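Side-chain contacts in Phospholipase/Carboxylesterase (Haliangium ochraceum, PDB 4Q82), which probably hydrolyses carboxylic ester bonds as a serine hydrolase of the alpha/beta-hydrolase fold: residues T246-V251 / S257-L262; R121-L126 / D267-L272. All coordinates share one frame; numbering follows the deposited sequence. Where two conformers were deposited one is given.

Interaction 1. Residues T246-V251 / S257-L262; sequences TVYEGV and SRTYSL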
loop_
_atom_site.group_PDB
_atom_site.type_symbol
_atom_site.label_atom_id
_atom_site.label_comp_id
_atom_site.label_asym_id
_atom_site.label_seq_id
_atom_site.Cartn_x
_atom_site.Cartn_y
_atom_site.Cartn_z
ATOM N N THR A 246 13.042 1.933 -8.035
ATOM C CA THR A 246 12.856 1.434 -9.393
ATOM C C THR A 246 12.364 2.574 -10.232
ATOM O O THR A 246 11.347 3.169 -9.908
ATOM C CB THR A 246 11.850 0.286 -9.432
ATOM O OG1 THR A 246 12.444 -0.842 -8.786
ATOM C CG2 THR A 246 11.500 -0.093 -10.885
ATOM N N VAL A 247 13.104 2.900 -11.288
ATOM C CA VAL A 247 12.699 3.983 -12.186
ATOM C C VAL A 247 12.428 3.382 -13.557
ATOM O O VAL A 247 13.305 2.760 -14.161
ATOM C CB VAL A 247 13.776 5.069 -12.302
ATOM C CG1 VAL A 247 13.352 6.154 -13.330
ATOM C CG2 VAL A 247 13.998 5.730 -10.918
ATOM N N TYR A 248 11.207 3.562 -14.032
ATOM C CA TYR A 248 10.832 3.012 -15.314
ATOM C C TYR A 248 11.130 4.056 -16.368
ATOM O O TYR A 248 10.488 5.110 -16.402
ATOM C CB TYR A 248 9.358 2.645 -15.300
ATOM C CG TYR A 248 8.943 1.555 -14.323
ATOM C CD1 TYR A 248 9.434 0.256 -14.443
ATOM C CD2 TYR A 248 7.977 1.819 -13.333
ATOM C CE1 TYR A 248 8.990 -0.757 -13.589
ATOM C CE2 TYR A 248 7.524 0.804 -12.458
ATOM C CZ TYR A 248 8.042 -0.474 -12.605
ATOM O OH TYR A 248 7.612 -1.483 -11.779
ATOM N N GLU A 249 12.121 3.800 -17.215
ATOM C CA GLU A 249 12.517 4.836 -18.181
ATOM C C GLU A 249 11.526 4.998 -19.325
ATOM O O GLU A 249 11.051 4.029 -19.925
ATOM C CB GLU A 249 13.934 4.561 -18.707
ATOM C CG GLU A 249 14.971 4.648 -17.572
ATOM C CD GLU A 249 16.394 4.967 -18.040
ATOM O OE1 GLU A 249 17.271 5.057 -17.160
ATOM O OE2 GLU A 249 16.636 5.133 -19.262
ATOM N N GLY A 250 11.161 6.257 -19.580
ATOM C CA GLY A 250 10.190 6.578 -20.617
ATOM C C GLY A 250 8.726 6.396 -20.250
ATOM O O GLY A 250 7.837 6.589 -21.082
ATOM N N VAL A 251 8.461 6.049 -18.996
ATOM C CA VAL A 251 7.115 5.676 -18.569
ATOM C C VAL A 251 6.460 6.894 -17.894
ATOM O O VAL A 251 7.139 7.655 -17.185
ATOM C CB VAL A 251 7.171 4.453 -17.602
ATOM C CG1 VAL A 251 5.826 4.202 -16.890
ATOM C CG2 VAL A 251 7.672 3.174 -18.360
ATOM N N SER A 257 0.576 -0.171 -12.685
ATOM C CA SER A 257 0.038 -1.390 -13.295
ATOM C C SER A 257 1.151 -2.436 -13.441
ATOM O O SER A 257 1.003 -3.580 -12.987
ATOM C CB SER A 257 -0.610 -1.101 -14.650
ATOM O OG SER A 257 -1.706 -0.197 -14.496
ATOM N N ARG A 258 2.284 -2.033 -14.006
ATOM C CA ARG A 258 3.375 -2.984 -14.256
ATOM C C ARG A 258 4.043 -3.406 -12.962
ATOM O O ARG A 258 4.723 -4.433 -12.911
ATOM C CB ARG A 258 4.429 -2.395 -15.199
ATOM C CG ARG A 258 5.271 -1.292 -14.600
ATOM C CD ARG A 258 6.099 -0.648 -15.739
ATOM N NE ARG A 258 5.202 0.057 -16.658
ATOM C CZ ARG A 258 5.487 0.327 -17.932
ATOM N NH1 ARG A 258 6.652 -0.059 -18.457
ATOM N NH2 ARG A 258 4.602 0.977 -18.681
ATOM N N THR A 259 3.810 -2.638 -11.900
ATOM C CA THR A 259 4.376 -2.975 -10.594
ATOM C C THR A 259 3.498 -4.004 -9.880
ATOM O O THR A 259 3.971 -5.090 -9.531
ATOM C CB THR A 259 4.524 -1.708 -9.725
ATOM O OG1 THR A 259 5.387 -0.768 -10.389
ATOM C CG2 THR A 259 5.135 -2.058 -8.338
ATOM N N TYR A 260 2.220 -3.683 -9.678
ATOM C CA TYR A 260 1.356 -4.601 -8.918
ATOM C C TYR A 260 1.040 -5.890 -9.688
ATOM O O TYR A 260 0.781 -6.945 -9.074
ATOM C CB TYR A 260 0.048 -3.923 -8.527
ATOM C CG TYR A 260 0.153 -2.883 -7.443
ATOM C CD1 TYR A 260 0.524 -3.236 -6.123
ATOM C CD2 TYR A 260 -0.172 -1.548 -7.717
ATOM C CE1 TYR A 260 0.592 -2.273 -5.130
ATOM C CE2 TYR A 260 -0.119 -0.584 -6.724
ATOM C CZ TYR A 260 0.270 -0.958 -5.446
ATOM O OH TYR A 260 0.314 0.008 -4.471
ATOM N N SER A 261 1.041 -5.842 -11.021
ATOM C CA SER A 261 0.731 -7.039 -11.810
ATOM C C SER A 261 1.926 -7.966 -11.982
ATOM O O SER A 261 1.762 -9.058 -12.532
ATOM C CB SER A 261 0.236 -6.683 -13.239
ATOM O OG SER A 261 1.319 -6.129 -14.014
ATOM N N LEU A 262 3.108 -7.492 -11.586
ATOM C CA LEU A 262 4.408 -8.155 -11.872
ATOM C C LEU A 262 4.752 -8.299 -13.364
ATOM O O LEU A 262 5.643 -9.085 -13.715
ATOM C CB LEU A 262 4.475 -9.565 -11.229
ATOM C CG LEU A 262 4.154 -9.637 -9.732
ATOM C CD1 LEU A 262 4.474 -11.032 -9.149
ATOM C CD2 LEU A 262 4.908 -8.568 -8.974
#
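The aromatic ring of Tyr248 lies between Arg258 and Thr246: Arg258 CD sits over the centre of one face, 3.5 Å from the ring centroid of Tyr248 and only 7° off its normal, while Thr246 CG2 meets the opposite face nearer the rim. At the edge, close to the ring plane, Tyr248 OH donates to Thr259 OG1 over 2.7 Å. The guanidinium of Arg258 has a methyl group over one face, with Val251 CG2 3.4 Å from Arg258 NH1.

These contacts follow from the shape of the arginine. With CG tucked over the backbone, flanked by both N and C (chi1 71°), its aliphatic part runs across the tyrosine face, Arg258 CG coming within 3.5 Å of Tyr248 CZ. A bend at chi3 then swings the guanidinium across to Val251, leaving its plane 48° from that of the ring. Val251 is brought round by the type II turn 248-251, in which Gly250 takes the positive phi and its N binds Asp216.

Thr259 OG1 also bonds to Ser255 O, so the hydroxyl joins the strand-end tyrosine to the backbone just before helix 257-260. The contact is therefore a CH-pi one backed by a directional hydroxyl bond; with Arg258 CZ 5.4 Å from the Tyr248 centroid, cation-pi attraction is weak at most.

Interaction 2. Residues R121-L126 / D267-L272; sequences RPFVVL and DIYAWL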
loop_
_atom_site.group_PDB
_atom_site.type_symbol
_atom_site.label_atom_id
_atom_site.label_comp_id
_atom_site.label_asym_id
_atom_site.label_seq_id
_atom_site.Cartn_x
_atom_site.Cartn_y
_atom_site.Cartn_z
ATOM N N ARG A 121 -0.532 -15.924 -2.229
ATOM C CA ARG A 121 -0.293 -14.698 -1.476
ATOM C C ARG A 121 -1.024 -14.709 -0.137
ATOM O O ARG A 121 -2.251 -14.872 -0.096
ATOM C CB ARG A 121 -0.692 -13.488 -2.317
ATOM C CG ARG A 121 0.260 -13.372 -3.518
ATOM C CD ARG A 121 -0.146 -12.255 -4.517
ATOM N NE ARG A 121 0.745 -12.324 -5.681
ATOM C CZ ARG A 121 0.532 -11.640 -6.808
ATOM N NH1 ARG A 121 -0.548 -10.869 -6.912
ATOM N NH2 ARG A 121 1.379 -11.745 -7.827
ATOM N N PRO A 122 -0.268 -14.552 0.960
ATOM C CA PRO A 122 -0.828 -14.809 2.298
ATOM C C PRO A 122 -1.463 -13.598 2.979
ATOM O O PRO A 122 -1.941 -13.756 4.116
ATOM C CB PRO A 122 0.395 -15.265 3.091
ATOM C CG PRO A 122 1.516 -14.460 2.487
ATOM C CD PRO A 122 1.202 -14.437 0.993
ATOM N N PHE A 123 -1.480 -12.446 2.307
ATOM C CA PHE A 123 -1.963 -11.193 2.903
ATOM C C PHE A 123 -3.474 -11.102 3.068
ATOM O O PHE A 123 -4.227 -11.414 2.143
ATOM C CB PHE A 123 -1.545 -9.980 2.051
ATOM C CG PHE A 123 -0.135 -10.030 1.521
ATOM C CD1 PHE A 123 0.924 -9.513 2.259
ATOM C CD2 PHE A 123 0.122 -10.533 0.244
ATOM C CE1 PHE A 123 2.231 -9.520 1.753
ATOM C CE2 PHE A 123 1.398 -10.547 -0.277
ATOM C CZ PHE A 123 2.477 -10.034 0.468
ATOM N N VAL A 124 -3.921 -10.605 4.220
ATOM C CA VAL A 124 -5.174 -9.874 4.249
ATOM C C VAL A 124 -4.930 -8.599 3.447
ATOM O O VAL A 124 -3.943 -7.902 3.704
ATOM C CB VAL A 124 -5.614 -9.528 5.689
ATOM C CG1 VAL A 124 -6.790 -8.570 5.677
ATOM C CG2 VAL A 124 -5.951 -10.815 6.456
ATOM N N VAL A 125 -5.789 -8.290 2.471
ATOM C CA VAL A 125 -5.615 -7.049 1.692
ATOM C C VAL A 125 -6.822 -6.153 1.887
ATOM O O VAL A 125 -7.952 -6.540 1.546
ATOM C CB VAL A 125 -5.422 -7.312 0.168
ATOM C CG1 VAL A 125 -5.132 -5.983 -0.579
ATOM C CG2 VAL A 125 -4.254 -8.277 -0.066
ATOM N N LEU A 126 -6.595 -4.971 2.448
ATOM C CA LEU A 126 -7.678 -4.010 2.637
ATOM C C LEU A 126 -7.457 -2.795 1.752
ATOM O O LEU A 126 -6.363 -2.236 1.720
ATOM C CB LEU A 126 -7.774 -3.558 4.098
ATOM C CG LEU A 126 -7.873 -4.663 5.138
ATOM C CD1 LEU A 126 -8.006 -4.040 6.526
ATOM C CD2 LEU A 126 -9.071 -5.570 4.860
ATOM N N ASP A 267 9.298 -8.236 -7.973
ATOM C CA ASP A 267 8.400 -9.008 -7.091
ATOM C C ASP A 267 8.271 -8.310 -5.755
ATOM O O ASP A 267 8.954 -8.641 -4.761
ATOM C CB ASP A 267 8.877 -10.445 -6.912
ATOM C CG ASP A 267 7.825 -11.322 -6.208
ATOM O OD1 ASP A 267 6.840 -10.792 -5.633
ATOM O OD2 ASP A 267 7.982 -12.551 -6.228
ATOM N N ILE A 268 7.377 -7.330 -5.739
ATOM C CA ILE A 268 7.154 -6.550 -4.536
ATOM C C ILE A 268 6.572 -7.397 -3.406
ATOM O O ILE A 268 6.775 -7.053 -2.257
ATOM C CB ILE A 268 6.211 -5.355 -4.794
ATOM C CG1 ILE A 268 4.894 -5.816 -5.431
ATOM C CG2 ILE A 268 6.928 -4.310 -5.681
ATOM C CD1 ILE A 268 3.777 -4.683 -5.445
ATOM N N TYR A 269 5.847 -8.474 -3.731
ATOM C CA TYR A 269 5.218 -9.303 -2.691
ATOM C C TYR A 269 6.262 -10.122 -1.916
ATOM O O TYR A 269 6.237 -10.177 -0.680
ATOM C CB TYR A 269 4.132 -10.201 -3.315
ATOM C CG TYR A 269 3.192 -9.324 -4.127
ATOM C CD1 TYR A 269 2.455 -8.326 -3.508
ATOM C CD2 TYR A 269 3.075 -9.464 -5.520
ATOM C CE1 TYR A 269 1.617 -7.448 -4.240
ATOM C CE2 TYR A 269 2.206 -8.611 -6.257
ATOM C CZ TYR A 269 1.494 -7.611 -5.598
ATOM O OH TYR A 269 0.664 -6.753 -6.309
ATOM N N ALA A 270 7.185 -10.743 -2.630
ATOM C CA ALA A 270 8.258 -11.459 -1.975
ATOM C C ALA A 270 9.090 -10.491 -1.118
ATOM O O ALA A 270 9.478 -10.827 0.004
ATOM C CB ALA A 270 9.133 -12.175 -3.010
ATOM N N TRP A 271 9.335 -9.292 -1.642
ATOM C CA TRP A 271 10.131 -8.299 -0.921
ATOM C C TRP A 271 9.421 -7.877 0.370
ATOM O O TRP A 271 10.041 -7.847 1.441
ATOM C CB TRP A 271 10.423 -7.063 -1.799
ATOM C CG TRP A 271 11.285 -6.042 -1.079
ATOM C CD1 TRP A 271 12.653 -6.066 -0.920
ATOM C CD2 TRP A 271 10.823 -4.873 -0.388
ATOM N NE1 TRP A 271 13.065 -4.961 -0.182
ATOM C CE2 TRP A 271 11.960 -4.221 0.156
ATOM C CE3 TRP A 271 9.555 -4.305 -0.182
ATOM C CZ2 TRP A 271 11.865 -3.021 0.884
ATOM C CZ3 TRP A 271 9.466 -3.116 0.545
ATOM C CH2 TRP A 271 10.614 -2.490 1.063
ATOM N N LEU A 272 8.131 -7.549 0.282
ATOM C CA LEU A 272 7.375 -7.213 1.493
ATOM C C LEU A 272 7.500 -8.316 2.532
ATOM O O LEU A 272 7.879 -8.078 3.681
ATOM C CB LEU A 272 5.893 -6.969 1.170
ATOM C CG LEU A 272 5.582 -5.610 0.518
ATOM C CD1 LEU A 272 4.088 -5.552 0.107
ATOM C CD2 LEU A 272 5.877 -4.468 1.466
#
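Arg121 lays its guanidinium against the ring of Tyr269, with Arg121 CZ 3.5 Å from Tyr269 CE2. That ring carbon lies over the middle of the guanidinium, and the two planes diverge by 33°, so the guanidinium leans over the ring instead of lying flat on it. The arginine chain stays extended from CG to NE, which carries the charged group across to the ring. Phe123 meets the base of the same side chain at about a right angle: Phe123 CE2 is 4.1 Å from Tyr269 CD1, and at the phenyl edge, near its plane, Phe123 CZ lies 3.9 Å from Tyr269 O.

On the ring face opposite the arginine, Ile268 CG1 packs over the centre of Tyr269. Trp117 closes the group, forming a cation-pi contact with Arg121 and an edge-to-face one with Tyr269, while Met83 of strand 80-86 touches both Phe123 and Tyr269. The tyrosine hydroxyl is taken up by Tyr260 O.

Further out, Asp267 N-caps helix 268-273. Its OD1 receives Ala270 N at 3.0 Å in a nearly straight bond (173°), approached from above the carboxylate plane, and Tyr269 N only weakly.

No hydrogen bond crosses between the segments, and Arg121 NH2 stays 6.0 Å from Asp267 OD1, too far for a salt bridge. Dispersion against Tyr269, with cation-pi attraction of Arg121 to Trp117 alongside, thus probably joins the loop that leads into strand 124-128 to the last helix.

In the fold
The centres of interactions 1 and 2 lie about 17 Å apart, and both reach the same mixed sheet. Strand 243-248 of interaction 1 is an outermost strand, whereas strand 124-128 of interaction 2 is third from the opposite edge. Along the chain 121-126 comes first, then 246-251, 257-262 and 267-272. The successive helices 257-260 and 268-273 bring the two contacts together, and Leu262, just after the first of them, packs on Arg121 and Tyr269. In alpha/beta hydrolases the loop after the last strand usually carries the catalytic histidine; residues 252-256 are consistent with that placement, and interaction 1 brackets them.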